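Local coordinates for protein putative L-alanine-DL-glutamate epimerase (Burkholderia xenovorans, PDB 3GO2) that binds magnesium ions and is probably a racemase or epimerase of the mandelate racemase/muconate lactonizing enzyme family, at residues Arg193-Leu196 with Arg197-Ala201; Gly322-Cys325 with Thr326-Ala330. All blocks are in the same frame, centred on the assembly; numbering follows the deposited sequence.

Interaction 1 of 2, residues Arg193-Leu196 with Arg197-Ala201; sequences RKVL and RNLRA
Lys194 and Asn198 meet one turn apart in the first two turns of helix 193-210, one of the helices round the barrel domain of this enolase-superfamily protein, and their contact belongs to its tightly packed side. Lys194 O takes two donors from the same residue: the backbone N of Asn198, and its amide ND2 at 2.7 Å, which bends back to the carbonyl one turn earlier. The two reach the oxygen from opposite faces of the carbonyl plane, and Lys194 O lies close to the amide plane of Asn198, about 10° out of it. Asparagine suits this buried place because its short amide can serve the helix and the adjoining chain together: OD1 accepts from the backbone N of His169, while ND2 also bonds Asp170, which fixes the rotation of the group. Val195 and Leu199, both buried, point the same way, side by side, with Val195 CG1 4.2 Å from Leu199 CD1. Apolar chains suit these positions: Leu199 packs on Ile166 of barrel strand 161-168 and on Ile232 of the neighbouring helix 226-235, whereas Val195 meets Trp177 of a loop.

The other side is charged and more exposed, held by salt bridges rather than by close packing. Arg193 reaches away to Asp240 of the second subunit, and Arg200 pairs with Glu235 and Glu204. Exposed Arg197 doubles back along the helix: its CG stands between the backbone N and the carbonyl carbon (chi1 70°), and the extended chain beyond lays the guanidinium over Lys194, whose CA sits 3.7 Å above the centre of one face. Its NE forms a salt bridge with Asp170, while Lys194 NZ makes a weak, long ion pair with Asp171; the like-charged Arg197 NH2 and Lys194 NZ stay 6.5 Å apart.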
loop_
_atom_site.group_PDB
_atom_site.type_symbol
_atom_site.label_atom_id
_atom_site.label_comp_id
_atom_site.label_asym_id
_atom_site.label_seq_id
_atom_site.Cartn_x
_atom_site.Cartn_y
_atom_site.Cartn_z
ATOM N N ARG A 193 -29.898 -7.979 20.321
ATOM C CA ARG A 193 -30.324 -7.086 21.352
ATOM C C ARG A 193 -30.179 -7.703 22.715
ATOM O O ARG A 193 -29.881 -6.980 23.664
ATOM C CB ARG A 193 -31.779 -6.665 21.170
ATOM C CG ARG A 193 -31.990 -5.623 20.166
ATOM C CD ARG A 193 -33.466 -5.230 20.225
ATOM N NE ARG A 193 -34.018 -4.556 19.055
ATOM C CZ ARG A 193 -33.379 -3.752 18.215
ATOM N NH1 ARG A 193 -32.066 -3.500 18.319
ATOM N NH2 ARG A 193 -34.081 -3.206 17.215
ATOM N N LYS A 194 -30.381 -9.005 22.822
ATOM C CA LYS A 194 -30.265 -9.678 24.113
ATOM C C LYS A 194 -28.856 -9.553 24.679
ATOM O O LYS A 194 -28.667 -9.238 25.860
ATOM C CB LYS A 194 -30.660 -11.154 23.995
ATOM C CG LYS A 194 -30.688 -11.885 25.331
ATOM C CD LYS A 194 -31.252 -13.288 25.207
ATOM C CE LYS A 194 -30.144 -14.340 25.151
ATOM N NZ LYS A 194 -30.670 -15.715 25.399
ATOM N N VAL A 195 -27.858 -9.805 23.839
ATOM C CA VAL A 195 -26.468 -9.687 24.274
ATOM C C VAL A 195 -26.186 -8.251 24.693
ATOM O O VAL A 195 -25.598 -7.975 25.759
ATOM C CB VAL A 195 -25.493 -10.159 23.167
ATOM C CG1 VAL A 195 -24.044 -9.820 23.543
ATOM C CG2 VAL A 195 -25.661 -11.667 22.926
ATOM N N LEU A 196 -26.623 -7.306 23.866
ATOM C CA LEU A 196 -26.294 -5.920 24.114
ATOM C C LEU A 196 -26.935 -5.403 25.411
ATOM O O LEU A 196 -26.267 -4.775 26.223
ATOM C CB LEU A 196 -26.670 -5.049 22.921
ATOM C CG LEU A 196 -25.924 -5.337 21.614
ATOM C CD1 LEU A 196 -26.560 -4.535 20.497
ATOM C CD2 LEU A 196 -24.449 -4.996 21.753
ATOM N N ARG A 197 -28.227 -5.667 25.613
ATOM C CA ARG A 197 -28.876 -5.144 26.823
ATOM C C ARG A 197 -28.356 -5.811 28.107
ATOM O O ARG A 197 -28.294 -5.169 29.161
ATOM C CB ARG A 197 -30.391 -5.292 26.735
ATOM C CG ARG A 197 -30.904 -6.645 26.824
ATOM C CD ARG A 197 -32.439 -6.646 26.823
ATOM N NE ARG A 197 -32.891 -8.017 26.930
ATOM C CZ ARG A 197 -33.401 -8.752 25.950
ATOM N NH1 ARG A 197 -33.621 -8.251 24.739
ATOM N NH2 ARG A 197 -33.737 -10.005 26.210
ATOM N N ASN A 198 -27.948 -7.067 28.016
ATOM C CA ASN A 198 -27.383 -7.758 29.176
ATOM C C ASN A 198 -25.969 -7.276 29.506
ATOM O O ASN A 198 -25.644 -7.083 30.669
ATOM C CB ASN A 198 -27.447 -9.260 28.976
ATOM C CG ASN A 198 -28.802 -9.791 29.311
ATOM O OD1 ASN A 198 -29.157 -9.882 30.504
ATOM N ND2 ASN A 198 -29.617 -10.060 28.276
ATOM N N LEU A 199 -25.146 -7.045 28.478
ATOM C CA LEU A 199 -23.857 -6.360 28.678
ATOM C C LEU A 199 -24.038 -5.038 29.386
ATOM O O LEU A 199 -23.325 -4.727 30.338
ATOM C CB LEU A 199 -23.146 -6.062 27.349
ATOM C CG LEU A 199 -22.201 -7.107 26.836
ATOM C CD1 LEU A 199 -21.822 -6.815 25.367
ATOM C CD2 LEU A 199 -20.976 -7.201 27.792
ATOM N N ARG A 200 -24.963 -4.226 28.893
ATOM C CA ARG A 200 -25.219 -2.940 29.519
ATOM C C ARG A 200 -25.671 -3.089 30.998
ATOM O O ARG A 200 -25.134 -2.405 31.887
ATOM C CB ARG A 200 -26.275 -2.161 28.742
ATOM C CG ARG A 200 -26.665 -0.899 29.472
ATOM C CD ARG A 200 -27.711 -0.096 28.746
ATOM N NE ARG A 200 -27.200 0.589 27.564
ATOM C CZ ARG A 200 -26.228 1.499 27.540
ATOM N NH1 ARG A 200 -25.577 1.878 28.639
ATOM N NH2 ARG A 200 -25.900 2.046 26.376
ATOM N N ALA A 201 -26.656 -3.950 31.242
ATOM C CA ALA A 201 -27.182 -4.126 32.611
ATOM C C ALA A 201 -26.067 -4.562 33.572
ATOM O O ALA A 201 -25.939 -4.016 34.679
ATOM C CB ALA A 201 -28.351 -5.131 32.629
#

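Interaction 2 of 2, residues Gly322-Cys325 with Thr326-Ala330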
loop_
_atom_site.group_PDB
_atom_site.type_symbol
_atom_site.label_atom_id
_atom_site.label_comp_id
_atom_site.label_asym_id
_atom_site.label_seq_id
_atom_site.Cartn_x
_atom_site.Cartn_y
_atom_site.Cartn_z
ATOM N N GLY A 322 -2.431 -20.719 38.582
ATOM C CA GLY A 322 -2.042 -20.844 39.982
ATOM C C GLY A 322 -0.985 -19.848 40.421
ATOM O O GLY A 322 -0.532 -18.993 39.645
ATOM N N HIS A 323 -0.566 -19.964 41.681
ATOM C CA HIS A 323 0.414 -19.009 42.226
ATOM C C HIS A 323 1.726 -19.018 41.482
ATOM O O HIS A 323 2.369 -17.989 41.382
ATOM C CB HIS A 323 0.726 -19.274 43.708
ATOM C CG HIS A 323 -0.360 -18.869 44.648
ATOM N ND1 HIS A 323 -1.347 -17.960 44.323
ATOM C CD2 HIS A 323 -0.603 -19.249 45.928
ATOM C CE1 HIS A 323 -2.138 -17.787 45.364
ATOM N NE2 HIS A 323 -1.710 -18.559 46.351
ATOM N N LEU A 324 2.184 -20.170 41.003
ATOM C CA LEU A 324 3.464 -20.182 40.289
ATOM C C LEU A 324 3.386 -19.351 38.997
ATOM O O LEU A 324 4.319 -18.603 38.685
ATOM C CB LEU A 324 3.962 -21.596 40.034
ATOM C CG LEU A 324 5.257 -21.734 39.238
ATOM C CD1 LEU A 324 6.374 -20.869 39.819
ATOM C CD2 LEU A 324 5.704 -23.193 39.179
ATOM N N CYS A 325 2.287 -19.451 38.268
ATOM C CA CYS A 325 2.102 -18.584 37.093
ATOM C C CYS A 325 2.144 -17.116 37.477
ATOM O O CYS A 325 2.707 -16.301 36.743
ATOM C CB CYS A 325 0.811 -18.889 36.362
ATOM S SG CYS A 325 0.869 -20.465 35.470
ATOM N N THR A 326 1.553 -16.764 38.617
ATOM C CA THR A 326 1.588 -15.371 39.057
ATOM C C THR A 326 3.013 -14.926 39.313
ATOM O O THR A 326 3.409 -13.804 38.920
ATOM C CB THR A 326 0.722 -15.152 40.324
ATOM O OG1 THR A 326 -0.645 -15.416 40.007
ATOM C CG2 THR A 326 0.837 -13.709 40.827
ATOM N N MET A 327 3.808 -15.795 39.945
ATOM C CA MET A 327 5.200 -15.434 40.247
ATOM C C MET A 327 6.046 -15.398 38.957
ATOM O O MET A 327 6.909 -14.551 38.810
ATOM C CB MET A 327 5.779 -16.354 41.313
ATOM C CG MET A 327 5.068 -16.266 42.632
ATOM S SD MET A 327 4.982 -14.588 43.375
ATOM C CE MET A 327 5.191 -15.039 45.147
ATOM N N ILE A 328 5.755 -16.268 38.003
ATOM C CA ILE A 328 6.449 -16.214 36.709
ATOM C C ILE A 328 6.221 -14.847 36.064
ATOM O O ILE A 328 7.164 -14.139 35.663
ATOM C CB ILE A 328 5.967 -17.368 35.793
ATOM C CG1 ILE A 328 6.492 -18.687 36.334
ATOM C CG2 ILE A 328 6.469 -17.227 34.337
ATOM C CD1 ILE A 328 5.867 -19.918 35.670
ATOM N N ASN A 329 4.947 -14.483 35.998
ATOM C CA ASN A 329 4.529 -13.217 35.409
ATOM C C ASN A 329 5.031 -12.011 36.192
ATOM O O ASN A 329 5.349 -10.969 35.602
ATOM C CB ASN A 329 3.017 -13.207 35.253
ATOM C CG ASN A 329 2.556 -14.003 34.057
ATOM O OD1 ASN A 329 3.040 -13.786 32.939
ATOM N ND2 ASN A 329 1.649 -14.948 34.274
ATOM N N ALA A 330 5.122 -12.128 37.522
ATOM C CA ALA A 330 5.678 -11.035 38.331
ATOM C C ALA A 330 7.110 -10.711 37.932
ATOM O O ALA A 330 7.514 -9.541 37.915
ATOM C CB ALA A 330 5.625 -11.369 39.808
HETATM O O HOH W 1 -1.917 -17.008 37.836
HETATM O O HOH W 2 -1.907 -16.189 42.211
#
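Thr326 and His323 are joined through water at the N-terminal turn of helix 323-335, in the barrel domain of the enolase superfamily, with Gly322 at the N-cap. Thr326 OG1 accepts from one water at 2.7 Å, which lies in the ring plane of His323 at its edge and hydrogen-bonds to ND1. A second water accepts from Thr326 OG1 and donates to Gly322 O, an oxygen that also receives the backbone N of Thr326. Threonine suits this buried turn because its hydroxyl both accepts and donates: with OG1 beside its own backbone N (chi1 -64°), it faces back toward the first turn. Further along, Ile328 CD1 packs 4.0 Å from Leu324 CG, the two chains crossing at a slant; apolar chains suit this buried face, where Leu324 lies on Trp34 and Ile328 on Ile294.

Around this shell, Asp353 holds His323 NE2, so both ring nitrogens are engaged. Asn319 bonds Thr326 OG1 and Asn329 ND2, linking two successive turns, while Thr293 bonds Asn329 OD1. Glu36 of strand 32-37 gathers the helix start with both carboxylate oxygens, OE2 taking the backbone N of Gly322 and OE1 that of Cys325.

How the interactions relate
Both interactions lie in the first turns of helices in the barrel domain, 193-210 and 323-335, but their centres lie 34 Å apart and their nearest atoms about 25 Å, so neither touches the other. The metal region relates them: the side chain of Leu199 in interaction 1 is about 13 Å from a bound magnesium ion, and that of Asn329 in interaction 2 about 12 Å. Neither reaches the metal directly: the side chain of Leu199 is about 9 Å from that of Asp219, and that of Asn329 about 10 Å from that of Glu269, both magnesium ligands. Interaction 1 reaches the second subunit through Arg193, whereas interaction 2 is buried within one chain.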